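Long-range contacts in dihydrodipicolinate synthase (Oceanobacillus iheyensis HTE831, PDB 3D0C), which probably catalyses the condensation of pyruvate with aspartate semialdehyde in lysine biosynthesis, through a Schiff base: residues I20-L24 and R274-R279; L35-E40 and R73-V78; A82-I88 and A107-H113; V218-K222 and W300-E304. The protein carries 1 engineered substitution. All coordinates share one frame; numbering follows the deposited sequence.

Contact 1: residues I20-L24 and R274-R279; sequences IVPFL and RAGVTR
The Phe23 ring lies between two unlike layers. Over one face the guanidinium of Arg279 lies flat, its centre 4.4 Å from that of the Phe23 ring and the planes 22° apart, while the carbonyl oxygen of Val21 sits above the middle of the opposite face. At the rim, in the plane of the ring, Phe23 CD2 meets Val277 O at 3.5 Å. The extended Arg279 chain runs across the ring, placing Arg279 CG over the face 3.6 Å from the Phe23 centroid and then NE close to Phe23 CE1. With Phe23 CG anti to its own carbonyl carbon (chi1 -59°), the ring swings beneath that arginine. An alanine at Phe23 would strip off this flat partner and is likely to leave one face of the guanidinium without its aromatic cover, freer to shift. Polar ties run from Arg279 to Glu66 and to the carbonyls of Arg28 and Ala61. The backbones meet largely through water: one molecule accepts from Phe23 N (2.7 Å) and donates to Ala275 O (2.6 Å). Gly276 has positive phi, and a CB there would clash with Phe23 O. Ile20 CD1 packs on Ala275 CB at 3.9 Å. The contact thus joins the loop after barrel strand 15-17 to the loop between helices 260-270 and 287-303, with Met268 of helix 260-270 touching Ile20 and Ala275, and Leu35 of helix 32-44 touching Pro22.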
loop_
_atom_site.group_PDB
_atom_site.type_symbol
_atom_site.label_atom_id
_atom_site.label_comp_id
_atom_site.label_asym_id
_atom_site.label_seq_id
_atom_site.Cartn_x
_atom_site.Cartn_y
_atom_site.Cartn_z
ATOM N N ILE A 20 -3.227 6.923 -18.568
ATOM C CA ILE A 20 -3.947 5.752 -18.091
ATOM C C ILE A 20 -3.397 4.557 -18.858
ATOM O O ILE A 20 -2.552 4.705 -19.749
ATOM C CB ILE A 20 -5.451 5.812 -18.399
ATOM C CG1 ILE A 20 -5.658 5.935 -19.912
ATOM C CG2 ILE A 20 -6.104 6.960 -17.642
ATOM C CD1 ILE A 20 -7.041 5.544 -20.362
ATOM N N VAL A 21 -3.873 3.374 -18.487
ATOM C CA VAL A 21 -3.509 2.135 -19.163
ATOM C C VAL A 21 -4.848 1.472 -19.443
ATOM O O VAL A 21 -5.447 0.857 -18.559
ATOM C CB VAL A 21 -2.671 1.170 -18.287
ATOM C CG1 VAL A 21 -2.559 -0.175 -18.989
ATOM C CG2 VAL A 21 -1.275 1.736 -18.042
ATOM N N PRO A 22 -5.358 1.617 -20.672
ATOM C CA PRO A 22 -6.646 0.993 -20.983
ATOM C C PRO A 22 -6.543 -0.528 -21.008
ATOM O O PRO A 22 -5.507 -1.086 -21.366
ATOM C CB PRO A 22 -7.005 1.593 -22.344
ATOM C CG PRO A 22 -5.680 1.884 -22.956
ATOM C CD PRO A 22 -4.848 2.404 -21.807
ATOM N N PHE A 23 -7.612 -1.198 -20.599
ATOM C CA PHE A 23 -7.634 -2.652 -20.589
ATOM C C PHE A 23 -8.712 -3.135 -21.557
ATOM O O PHE A 23 -9.613 -2.380 -21.916
ATOM C CB PHE A 23 -7.899 -3.166 -19.172
ATOM C CG PHE A 23 -6.868 -2.722 -18.164
ATOM C CD1 PHE A 23 -5.534 -3.103 -18.292
ATOM C CD2 PHE A 23 -7.229 -1.905 -17.096
ATOM C CE1 PHE A 23 -4.576 -2.680 -17.368
ATOM C CE2 PHE A 23 -6.279 -1.477 -16.168
ATOM C CZ PHE A 23 -4.951 -1.864 -16.307
ATOM N N LEU A 24 -8.619 -4.390 -21.980
ATOM C CA LEU A 24 -9.578 -4.944 -22.933
ATOM C C LEU A 24 -10.853 -5.536 -22.327
ATOM O O LEU A 24 -10.927 -5.838 -21.141
ATOM C CB LEU A 24 -8.896 -6.009 -23.792
ATOM C CG LEU A 24 -7.844 -5.561 -24.802
ATOM C CD1 LEU A 24 -7.085 -6.778 -25.290
ATOM C CD2 LEU A 24 -8.494 -4.830 -25.968
ATOM N N ARG A 274 -10.814 5.883 -26.378
ATOM C CA ARG A 274 -10.570 4.502 -25.980
ATOM C C ARG A 274 -9.960 4.418 -24.578
ATOM O O ARG A 274 -8.804 4.781 -24.378
ATOM C CB ARG A 274 -9.642 3.841 -26.997
ATOM C CG ARG A 274 -9.632 2.329 -26.943
ATOM C CD ARG A 274 -8.892 1.753 -28.138
ATOM N NE ARG A 274 -8.966 0.297 -28.176
ATOM C CZ ARG A 274 -8.408 -0.455 -29.118
ATOM N NH1 ARG A 274 -7.734 0.115 -30.108
ATOM N NH2 ARG A 274 -8.523 -1.775 -29.069
ATOM N N ALA A 275 -10.739 3.927 -23.617
ATOM C CA ALA A 275 -10.263 3.819 -22.240
ATOM C C ALA A 275 -10.618 2.496 -21.545
ATOM O O ALA A 275 -9.865 2.020 -20.694
ATOM C CB ALA A 275 -10.792 5.004 -21.418
ATOM N N GLY A 276 -11.763 1.912 -21.896
ATOM C CA GLY A 276 -12.163 0.658 -21.283
ATOM C C GLY A 276 -12.607 0.813 -19.837
ATOM O O GLY A 276 -13.055 1.887 -19.431
ATOM N N VAL A 277 -12.490 -0.263 -19.063
ATOM C CA VAL A 277 -12.876 -0.273 -17.657
ATOM C C VAL A 277 -11.654 -0.482 -16.767
ATOM O O VAL A 277 -10.616 -0.957 -17.226
ATOM C CB VAL A 277 -13.867 -1.414 -17.361
ATOM C CG1 VAL A 277 -15.127 -1.236 -18.191
ATOM C CG2 VAL A 277 -13.214 -2.759 -17.662
ATOM N N THR A 278 -11.790 -0.138 -15.490
ATOM C CA THR A 278 -10.701 -0.291 -14.530
ATOM C C THR A 278 -10.567 -1.746 -14.074
ATOM O O THR A 278 -11.539 -2.505 -14.102
ATOM C CB THR A 278 -10.944 0.589 -13.273
ATOM O OG1 THR A 278 -12.253 0.324 -12.746
ATOM C CG2 THR A 278 -10.829 2.070 -13.616
ATOM N N ARG A 279 -9.361 -2.138 -13.665
ATOM C CA ARG A 279 -9.138 -3.492 -13.161
ATOM C C ARG A 279 -9.536 -3.533 -11.691
ATOM O O ARG A 279 -9.751 -2.487 -11.070
ATOM C CB ARG A 279 -7.666 -3.890 -13.271
ATOM C CG ARG A 279 -7.242 -4.413 -14.630
ATOM C CD ARG A 279 -5.848 -5.021 -14.572
ATOM N NE ARG A 279 -5.451 -5.582 -15.858
ATOM C CZ ARG A 279 -4.288 -6.180 -16.095
ATOM N NH1 ARG A 279 -3.387 -6.302 -15.127
ATOM N NH2 ARG A 279 -4.027 -6.661 -17.303
HETATM O O HOH W 1 -9.484 0.025 -19.108
HETATM O O HOH W 2 -11.799 -2.766 -20.702
#

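Contact 2: residues L35-E40 and R73-V78; sequences LDDNVE and RVTELV
Asp36 and Arg73 form a two-pronged salt bridge that ties two helices together at a partly exposed edge of their interface. Arg73 NE gives the firmer bond, to Asp36 OD1 at 2.9 Å with 151° at the hydrogen, reaching that oxygen on its syn side, though somewhat out of the carboxylate plane. Arg73 NH2 donates to Asp36 OD2 at 2.9 Å too, but this second bond is bent and weak. The planes of carboxylate and guanidinium are 20° apart, and a bend of the arginine chain at chi2 turns its end toward the aspartate. Glu40 OE2 meets only carbon on the other helix, Leu77 CD1 at 3.5 Å; its salt-bridge partner is Arg81. The same arginine also binds the carbonyls of Leu77 and Val78, so the end of helix 64-78 has its oxygens partly satisfied by a side chain. Beneath the polar rim, Leu77 CD2 wedges against Val39 CB at 3.6 Å, and Val39 CG1 meets Val78 CG2. The axes of the two segments approach to 10.3 Å at 50°, as neighbouring outer helices of the TIM barrel, and Val39, Val74 and Val78 all pack inward on Ile50 of strand 49-50.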
loop_
_atom_site.group_PDB
_atom_site.type_symbol
_atom_site.label_atom_id
_atom_site.label_comp_id
_atom_site.label_asym_id
_atom_site.label_seq_id
_atom_site.Cartn_x
_atom_site.Cartn_y
_atom_site.Cartn_z
ATOM N N LEU A 35 -3.524 2.384 -25.339
ATOM C CA LEU A 35 -2.425 3.019 -24.621
ATOM C C LEU A 35 -1.630 3.928 -25.549
ATOM O O LEU A 35 -1.307 5.068 -25.192
ATOM C CB LEU A 35 -1.487 1.962 -24.024
ATOM C CG LEU A 35 -0.193 2.512 -23.410
ATOM C CD1 LEU A 35 -0.539 3.568 -22.370
ATOM C CD2 LEU A 35 0.623 1.385 -22.783
ATOM N N ASP A 36 -1.294 3.420 -26.734
ATOM C CA ASP A 36 -0.535 4.220 -27.690
ATOM C C ASP A 36 -1.313 5.499 -28.005
ATOM O O ASP A 36 -0.741 6.590 -28.063
ATOM C CB ASP A 36 -0.270 3.428 -28.987
ATOM C CG ASP A 36 0.906 2.441 -28.860
ATOM O OD1 ASP A 36 1.579 2.418 -27.805
ATOM O OD2 ASP A 36 1.161 1.688 -29.828
ATOM N N ASP A 37 -2.620 5.359 -28.190
ATOM C CA ASP A 37 -3.474 6.493 -28.508
ATOM C C ASP A 37 -3.620 7.488 -27.371
ATOM O O ASP A 37 -3.781 8.687 -27.609
ATOM C CB ASP A 37 -4.854 6.005 -28.932
ATOM C CG ASP A 37 -4.815 5.259 -30.249
ATOM O OD1 ASP A 37 -3.836 5.450 -31.003
ATOM O OD2 ASP A 37 -5.759 4.495 -30.531
ATOM N N ASN A 38 -3.579 7.000 -26.140
ATOM C CA ASN A 38 -3.696 7.909 -25.009
ATOM C C ASN A 38 -2.420 8.742 -24.918
ATOM O O ASN A 38 -2.465 9.944 -24.643
ATOM C CB ASN A 38 -3.914 7.133 -23.709
ATOM C CG ASN A 38 -3.884 8.031 -22.491
ATOM O OD1 ASN A 38 -4.629 9.009 -22.408
ATOM N ND2 ASN A 38 -3.018 7.709 -21.540
ATOM N N VAL A 39 -1.284 8.094 -25.161
ATOM C CA VAL A 39 0.015 8.757 -25.130
ATOM C C VAL A 39 0.083 9.811 -26.241
ATOM O O VAL A 39 0.567 10.923 -26.024
ATOM C CB VAL A 39 1.160 7.721 -25.307
ATOM C CG1 VAL A 39 2.510 8.422 -25.412
ATOM C CG2 VAL A 39 1.167 6.757 -24.123
ATOM N N GLU A 40 -0.407 9.459 -27.429
ATOM C CA GLU A 40 -0.412 10.390 -28.561
ATOM C C GLU A 40 -1.301 11.590 -28.240
ATOM O O GLU A 40 -0.957 12.734 -28.535
ATOM C CB GLU A 40 -0.940 9.703 -29.830
ATOM C CG GLU A 40 0.050 8.781 -30.528
ATOM C CD GLU A 40 1.373 9.460 -30.837
ATOM O OE1 GLU A 40 1.374 10.677 -31.116
ATOM O OE2 GLU A 40 2.413 8.770 -30.814
ATOM N N ARG A 73 6.944 0.515 -23.379
ATOM C CA ARG A 73 6.044 0.941 -24.453
ATOM C C ARG A 73 5.899 2.460 -24.533
ATOM O O ARG A 73 6.039 3.064 -25.602
ATOM C CB ARG A 73 4.662 0.329 -24.236
ATOM C CG ARG A 73 3.656 0.635 -25.335
ATOM C CD ARG A 73 3.856 -0.303 -26.515
ATOM N NE ARG A 73 2.730 -0.268 -27.444
ATOM C CZ ARG A 73 2.499 -1.201 -28.363
ATOM N NH1 ARG A 73 3.320 -2.239 -28.468
ATOM N NH2 ARG A 73 1.452 -1.098 -29.171
ATOM N N VAL A 74 5.592 3.079 -23.398
ATOM C CA VAL A 74 5.430 4.523 -23.369
ATOM C C VAL A 74 6.727 5.232 -23.730
ATOM O O VAL A 74 6.729 6.140 -24.561
ATOM C CB VAL A 74 4.955 5.012 -21.978
ATOM C CG1 VAL A 74 4.786 6.539 -21.985
ATOM C CG2 VAL A 74 3.644 4.344 -21.617
ATOM N N THR A 75 7.834 4.816 -23.114
ATOM C CA THR A 75 9.127 5.440 -23.385
ATOM C C THR A 75 9.464 5.435 -24.881
ATOM O O THR A 75 9.849 6.465 -25.451
ATOM C CB THR A 75 10.269 4.727 -22.609
ATOM O OG1 THR A 75 10.051 4.865 -21.198
ATOM C CG2 THR A 75 11.625 5.336 -22.965
ATOM N N GLU A 76 9.320 4.272 -25.511
ATOM C CA GLU A 76 9.623 4.135 -26.930
ATOM C C GLU A 76 8.656 4.924 -27.810
ATOM O O GLU A 76 9.075 5.544 -28.788
ATOM C CB GLU A 76 9.636 2.652 -27.322
ATOM C CG GLU A 76 10.589 1.831 -26.462
ATOM C CD GLU A 76 10.772 0.405 -26.947
ATOM O OE1 GLU A 76 9.764 -0.247 -27.291
ATOM O OE2 GLU A 76 11.928 -0.069 -26.964
ATOM N N LEU A 77 7.374 4.918 -27.463
ATOM C CA LEU A 77 6.389 5.659 -28.244
ATOM C C LEU A 77 6.684 7.162 -28.169
ATOM O O LEU A 77 6.700 7.856 -29.191
ATOM C CB LEU A 77 4.977 5.381 -27.730
ATOM C CG LEU A 77 3.852 6.080 -28.493
ATOM C CD1 LEU A 77 3.930 5.720 -29.970
ATOM C CD2 LEU A 77 2.516 5.668 -27.914
ATOM N N VAL A 78 6.923 7.657 -26.957
ATOM C CA VAL A 78 7.233 9.069 -26.756
ATOM C C VAL A 78 8.457 9.410 -27.598
ATOM O O VAL A 78 8.521 10.466 -28.231
ATOM C CB VAL A 78 7.543 9.379 -25.272
ATOM C CG1 VAL A 78 8.044 10.809 -25.130
ATOM C CG2 VAL A 78 6.297 9.170 -24.425
#

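Contact 3: residues A82-I88 and A107-H113; sequences ATVVAGI and ADCVMIH
Val85 pairs with Cys109, and Ile88 with Ile112, in parallel register between the third and fourth barrel strands. The ladder begins with Cys109 N on Val84 O, and beside it the Asp108 side chain takes Val84 N on the anti lone pair of OD2 (2.8 Å, 173°); a water also links Asp108 OD2 to Ala82 O. Ala86 N then donates to Cys109 O, Met111 N to Ala86 O at 2.8 Å, Ile88 N to Met111 O, and His113 N to Ile88 O, almost straight at 177°. On one face Val85 CG1 touches Met111 CB at 3.6 Å. On the other, Ile88 CD1 lies 3.9 Å from Val110 CG2, in reach because Ile88 CG1 stands between the backbone N and carbonyl carbon (chi1 60°). That outer layer is backed by Leu98 of helix 92-104, the crossover helix of this beta-alpha-beta unit, and by Ile132 of helix 122-135. His113 is fixed by Asn53 O and stacks on Phe59. A CB on Gly87 would crowd both His113 and selenomethionine Met111. Most of the facing N-H and C=O groups are paired across the strands, with a carboxylate serving Val84 N, while Met111 reaches inward to the predicted catalytic Lys167 and Tyr143.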
loop_
_atom_site.group_PDB
_atom_site.type_symbol
_atom_site.label_atom_id
_atom_site.label_comp_id
_atom_site.label_asym_id
_atom_site.label_seq_id
_atom_site.Cartn_x
_atom_site.Cartn_y
_atom_site.Cartn_z
ATOM N N ALA A 82 8.926 14.039 -25.166
ATOM C CA ALA A 82 8.627 14.575 -23.844
ATOM C C ALA A 82 9.512 13.863 -22.837
ATOM O O ALA A 82 10.156 12.867 -23.166
ATOM C CB ALA A 82 7.165 14.351 -23.494
ATOM N N THR A 83 9.557 14.386 -21.619
ATOM C CA THR A 83 10.354 13.776 -20.564
ATOM C C THR A 83 9.526 12.630 -19.998
ATOM O O THR A 83 8.354 12.810 -19.672
ATOM C CB THR A 83 10.668 14.784 -19.434
ATOM O OG1 THR A 83 11.537 15.809 -19.927
ATOM C CG2 THR A 83 11.339 14.088 -18.266
ATOM N N VAL A 84 10.128 11.451 -19.883
ATOM C CA VAL A 84 9.404 10.300 -19.364
ATOM C C VAL A 84 9.874 9.936 -17.956
ATOM O O VAL A 84 11.068 9.753 -17.703
ATOM C CB VAL A 84 9.552 9.076 -20.312
ATOM C CG1 VAL A 84 8.771 7.894 -19.767
ATOM C CG2 VAL A 84 9.046 9.431 -21.708
ATOM N N VAL A 85 8.917 9.848 -17.040
ATOM C CA VAL A 85 9.206 9.507 -15.657
ATOM C C VAL A 85 8.498 8.194 -15.376
ATOM O O VAL A 85 7.267 8.112 -15.397
ATOM C CB VAL A 85 8.699 10.599 -14.700
ATOM C CG1 VAL A 85 9.110 10.269 -13.268
ATOM C CG2 VAL A 85 9.254 11.952 -15.127
ATOM N N ALA A 86 9.295 7.162 -15.128
ATOM C CA ALA A 86 8.762 5.834 -14.879
ATOM C C ALA A 86 8.539 5.548 -13.406
ATOM O O ALA A 86 9.466 5.608 -12.601
ATOM C CB ALA A 86 9.691 4.801 -15.472
ATOM N N GLY A 87 7.300 5.210 -13.062
ATOM C CA GLY A 87 6.985 4.912 -11.680
ATOM C C GLY A 87 7.482 3.553 -11.229
ATOM O O GLY A 87 7.358 2.560 -11.957
ATOM N N ILE A 88 8.058 3.517 -10.033
ATOM C CA ILE A 88 8.573 2.285 -9.451
ATOM C C ILE A 88 8.137 2.199 -7.986
ATOM O O ILE A 88 7.795 3.208 -7.368
ATOM C CB ILE A 88 10.127 2.223 -9.523
ATOM C CG1 ILE A 88 10.742 3.402 -8.764
ATOM C CG2 ILE A 88 10.579 2.265 -10.987
ATOM C CD1 ILE A 88 12.266 3.378 -8.712
ATOM N N ALA A 107 13.845 5.609 -20.391
ATOM C CA ALA A 107 13.170 6.571 -19.518
ATOM C C ALA A 107 14.188 7.575 -19.000
ATOM O O ALA A 107 15.334 7.224 -18.728
ATOM C CB ALA A 107 12.491 5.855 -18.347
ATOM N N ASP A 108 13.760 8.822 -18.848
ATOM C CA ASP A 108 14.639 9.890 -18.400
ATOM C C ASP A 108 14.802 10.000 -16.903
ATOM O O ASP A 108 15.822 10.481 -16.421
ATOM C CB ASP A 108 14.106 11.228 -18.913
ATOM C CG ASP A 108 13.885 11.225 -20.400
ATOM O OD1 ASP A 108 14.889 11.218 -21.144
ATOM O OD2 ASP A 108 12.710 11.217 -20.823
ATOM N N CYS A 109 13.793 9.544 -16.171
ATOM C CA CYS A 109 13.776 9.675 -14.724
ATOM C C CYS A 109 12.791 8.643 -14.170
ATOM O O CYS A 109 11.995 8.070 -14.923
ATOM C CB CYS A 109 13.297 11.113 -14.412
ATOM S SG CYS A 109 13.118 11.661 -12.700
ATOM N N VAL A 110 12.863 8.383 -12.868
ATOM C CA VAL A 110 11.922 7.466 -12.242
ATOM C C VAL A 110 11.171 8.219 -11.143
ATOM O O VAL A 110 11.635 9.254 -10.661
ATOM C CB VAL A 110 12.613 6.210 -11.623
ATOM C CG1 VAL A 110 13.379 5.455 -12.700
ATOM C CG2 VAL A 110 13.535 6.607 -10.471
HETATM N N MSE A 111 9.990 7.722 -10.788
HETATM C CA MSE A 111 9.202 8.321 -9.714
HETATM C C MSE A 111 8.937 7.230 -8.698
HETATM O O MSE A 111 8.283 6.236 -9.022
HETATM C CB MSE A 111 7.849 8.839 -10.200
HETATM C CG MSE A 111 6.971 9.237 -9.017
HETATM SE SE MSE A 111 5.120 9.531 -9.436
HETATM C CE MSE A 111 4.537 7.678 -9.559
ATOM N N ILE A 112 9.423 7.425 -7.473
ATOM C CA ILE A 112 9.239 6.438 -6.418
ATOM C C ILE A 112 7.915 6.664 -5.719
ATOM O O ILE A 112 7.670 7.718 -5.127
ATOM C CB ILE A 112 10.394 6.490 -5.374
ATOM C CG1 ILE A 112 11.738 6.372 -6.100
ATOM C CG2 ILE A 112 10.238 5.350 -4.357
ATOM C CD1 ILE A 112 12.953 6.433 -5.181
ATOM N N HIS A 113 7.051 5.661 -5.827
ATOM C CA HIS A 113 5.731 5.673 -5.219
ATOM C C HIS A 113 5.861 5.634 -3.705
ATOM O O HIS A 113 6.930 5.318 -3.153
ATOM C CB HIS A 113 4.948 4.422 -5.646
ATOM C CG HIS A 113 4.280 4.529 -6.982
ATOM N ND1 HIS A 113 3.049 5.129 -7.151
ATOM C CD2 HIS A 113 4.634 4.060 -8.203
ATOM C CE1 HIS A 113 2.674 5.019 -8.409
ATOM N NE2 HIS A 113 3.619 4.374 -9.073
HETATM O O HOH W 3 13.041 12.440 -23.472
#

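Contact 4: residues V218-K222 and W300-E304; sequences VFPQK and WNTQE
Lys222 and Trp300 join a helix of the TIM barrel to the last helix of the C-terminal extension that DapA-family enzymes add to that fold. The cation-pi interaction comes first. Lys222 NZ stands 3.8 Å from the centroid of the five-membered ring of Trp300, 19° off its normal, and a CH-pi contact accompanies it, with Lys222 CE 3.6 Å from the same centroid and nearly straight above. The lysine chain reaches out extended and bends only at chi4 (-64°), which folds the ammonium over the indole. Aromatic contact follows: Phe219, at the N-cap position of helix 220-232, brings CE2 to 3.4 Å from Trp300 CE3, with the ring planes 70° apart, neither stacked nor edge-on. With an alanine in place of Trp300, Lys222 would probably lose the ring under its ammonium, and Phe219 one of its apolar neighbours. Polar bonds complete the contact. Asp244 forms a salt bridge with Lys222 and accepts the indole N-H of Trp300 on its backbone oxygen, binding both partners from helix 235-257. Glu304 OE2 lies 5.1 Å from Lys222 NZ, a longer-range attraction at best. A water bridges the two segments, accepting from Lys222 NZ at 2.7 Å and donating to Trp300 O at 2.7 Å.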
loop_
_atom_site.group_PDB
_atom_site.type_symbol
_atom_site.label_atom_id
_atom_site.label_comp_id
_atom_site.label_asym_id
_atom_site.label_seq_id
_atom_site.Cartn_x
_atom_site.Cartn_y
_atom_site.Cartn_z
ATOM N N VAL A 218 -8.405 13.817 -20.579
ATOM C CA VAL A 218 -9.748 14.075 -21.083
ATOM C C VAL A 218 -9.949 15.495 -21.603
ATOM O O VAL A 218 -10.446 15.692 -22.714
ATOM C CB VAL A 218 -10.778 13.821 -19.976
ATOM C CG1 VAL A 218 -12.174 13.730 -20.567
ATOM C CG2 VAL A 218 -10.415 12.562 -19.221
ATOM N N PHE A 219 -9.574 16.478 -20.789
ATOM C CA PHE A 219 -9.710 17.888 -21.154
ATOM C C PHE A 219 -8.399 18.618 -20.889
ATOM O O PHE A 219 -8.335 19.514 -20.050
ATOM C CB PHE A 219 -10.829 18.544 -20.330
ATOM C CG PHE A 219 -12.211 18.162 -20.767
ATOM C CD1 PHE A 219 -12.749 18.671 -21.946
ATOM C CD2 PHE A 219 -12.978 17.291 -20.004
ATOM C CE1 PHE A 219 -14.033 18.315 -22.356
ATOM C CE2 PHE A 219 -14.261 16.929 -20.405
ATOM C CZ PHE A 219 -14.790 17.443 -21.583
ATOM N N PRO A 220 -7.332 18.251 -21.612
ATOM C CA PRO A 220 -6.031 18.900 -21.416
ATOM C C PRO A 220 -6.042 20.426 -21.545
ATOM O O PRO A 220 -5.254 21.111 -20.885
ATOM C CB PRO A 220 -5.158 18.241 -22.480
ATOM C CG PRO A 220 -6.134 17.977 -23.584
ATOM C CD PRO A 220 -7.316 17.408 -22.822
ATOM N N GLN A 221 -6.922 20.954 -22.396
ATOM C CA GLN A 221 -6.998 22.404 -22.600
ATOM C C GLN A 221 -7.362 23.147 -21.308
ATOM O O GLN A 221 -6.917 24.273 -21.096
ATOM C CB GLN A 221 -8.005 22.750 -23.715
ATOM C CG GLN A 221 -7.727 22.039 -25.057
ATOM C CD GLN A 221 -8.524 22.610 -26.239
ATOM O OE1 GLN A 221 -9.739 22.815 -26.153
ATOM N NE2 GLN A 221 -7.834 22.849 -27.355
ATOM N N LYS A 222 -8.165 22.523 -20.448
ATOM C CA LYS A 222 -8.537 23.154 -19.181
ATOM C C LYS A 222 -7.330 23.160 -18.243
ATOM O O LYS A 222 -7.030 24.166 -17.592
ATOM C CB LYS A 222 -9.697 22.407 -18.521
ATOM C CG LYS A 222 -11.030 22.544 -19.250
ATOM C CD LYS A 222 -12.138 21.818 -18.500
ATOM C CE LYS A 222 -13.462 21.874 -19.247
ATOM N NZ LYS A 222 -13.997 23.258 -19.386
ATOM N N TRP A 300 -20.025 21.349 -19.061
ATOM C CA TRP A 300 -18.816 21.760 -19.760
ATOM C C TRP A 300 -19.049 21.982 -21.239
ATOM O O TRP A 300 -18.385 22.819 -21.858
ATOM C CB TRP A 300 -17.691 20.740 -19.548
ATOM C CG TRP A 300 -16.939 20.935 -18.262
ATOM C CD1 TRP A 300 -16.850 22.081 -17.532
ATOM C CD2 TRP A 300 -16.129 19.967 -17.588
ATOM N NE1 TRP A 300 -16.034 21.891 -16.440
ATOM C CE2 TRP A 300 -15.576 20.600 -16.453
ATOM C CE3 TRP A 300 -15.812 18.627 -17.836
ATOM C CZ2 TRP A 300 -14.723 19.934 -15.560
ATOM C CZ3 TRP A 300 -14.962 17.964 -16.950
ATOM C CH2 TRP A 300 -14.429 18.623 -15.827
ATOM N N ASN A 301 -20.001 21.242 -21.804
ATOM C CA ASN A 301 -20.322 21.379 -23.230
ATOM C C ASN A 301 -21.032 22.697 -23.459
ATOM O O ASN A 301 -20.734 23.427 -24.399
ATOM C CB ASN A 301 -21.251 20.261 -23.691
ATOM C CG ASN A 301 -21.442 20.256 -25.198
ATOM O OD1 ASN A 301 -22.071 19.361 -25.749
ATOM N ND2 ASN A 301 -20.884 21.263 -25.875
ATOM N N THR A 302 -21.983 22.980 -22.570
ATOM C CA THR A 302 -22.801 24.203 -22.624
ATOM C C THR A 302 -21.960 25.458 -22.516
ATOM O O THR A 302 -22.263 26.478 -23.142
ATOM C CB THR A 302 -23.887 24.267 -21.485
ATOM O OG1 THR A 302 -24.810 23.178 -21.624
ATOM C CG2 THR A 302 -24.672 25.568 -21.557
ATOM N N GLN A 303 -20.925 25.375 -21.687
ATOM C CA GLN A 303 -19.996 26.469 -21.454
ATOM C C GLN A 303 -19.290 26.814 -22.758
ATOM O O GLN A 303 -19.160 27.988 -23.126
ATOM C CB GLN A 303 -18.953 26.056 -20.405
ATOM C CG GLN A 303 -17.891 27.134 -20.142
ATOM C CD GLN A 303 -16.782 26.662 -19.218
ATOM O OE1 GLN A 303 -17.056 26.033 -18.192
ATOM N NE2 GLN A 303 -15.519 26.977 -19.572
ATOM N N GLU A 304 -18.807 25.775 -23.436
ATOM C CA GLU A 304 -18.112 25.930 -24.709
ATOM C C GLU A 304 -19.082 26.508 -25.733
ATOM O O GLU A 304 -18.696 27.460 -26.451
ATOM C CB GLU A 304 -17.573 24.579 -25.223
ATOM C CG GLU A 304 -16.494 23.945 -24.348
ATOM C CD GLU A 304 -15.976 22.608 -24.878
ATOM O OE1 GLU A 304 -16.368 22.192 -25.998
ATOM O OE2 GLU A 304 -15.160 21.960 -24.176
HETATM O O HOH W 4 -16.083 23.814 -20.937
#

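Overall arrangement
The four contacts sample one barrel from its wall outward. Contacts 1 and 2 meet directly, Ile20 O lying 3.5 Å from Leu35 CD1, and contact 2 reaches contact 3 through Thr75 CG2, 3.4 Å from Ala107 N, so that loop, helix pair and strand pair form a continuous chain of packing. Two of them come close to residues of the predicted active site: the side chain of Ile20 is about 4 Å from that of Thr56, a predicted pyruvate-binding residue, and the side chain of Met111 is about 4 Å from those of Lys167 and Tyr143. Contact 4 touches none of the others, its nearest atoms about 6 Å from those of contact 2; its centre is about 29 Å from that of contact 3, across the chain's centre.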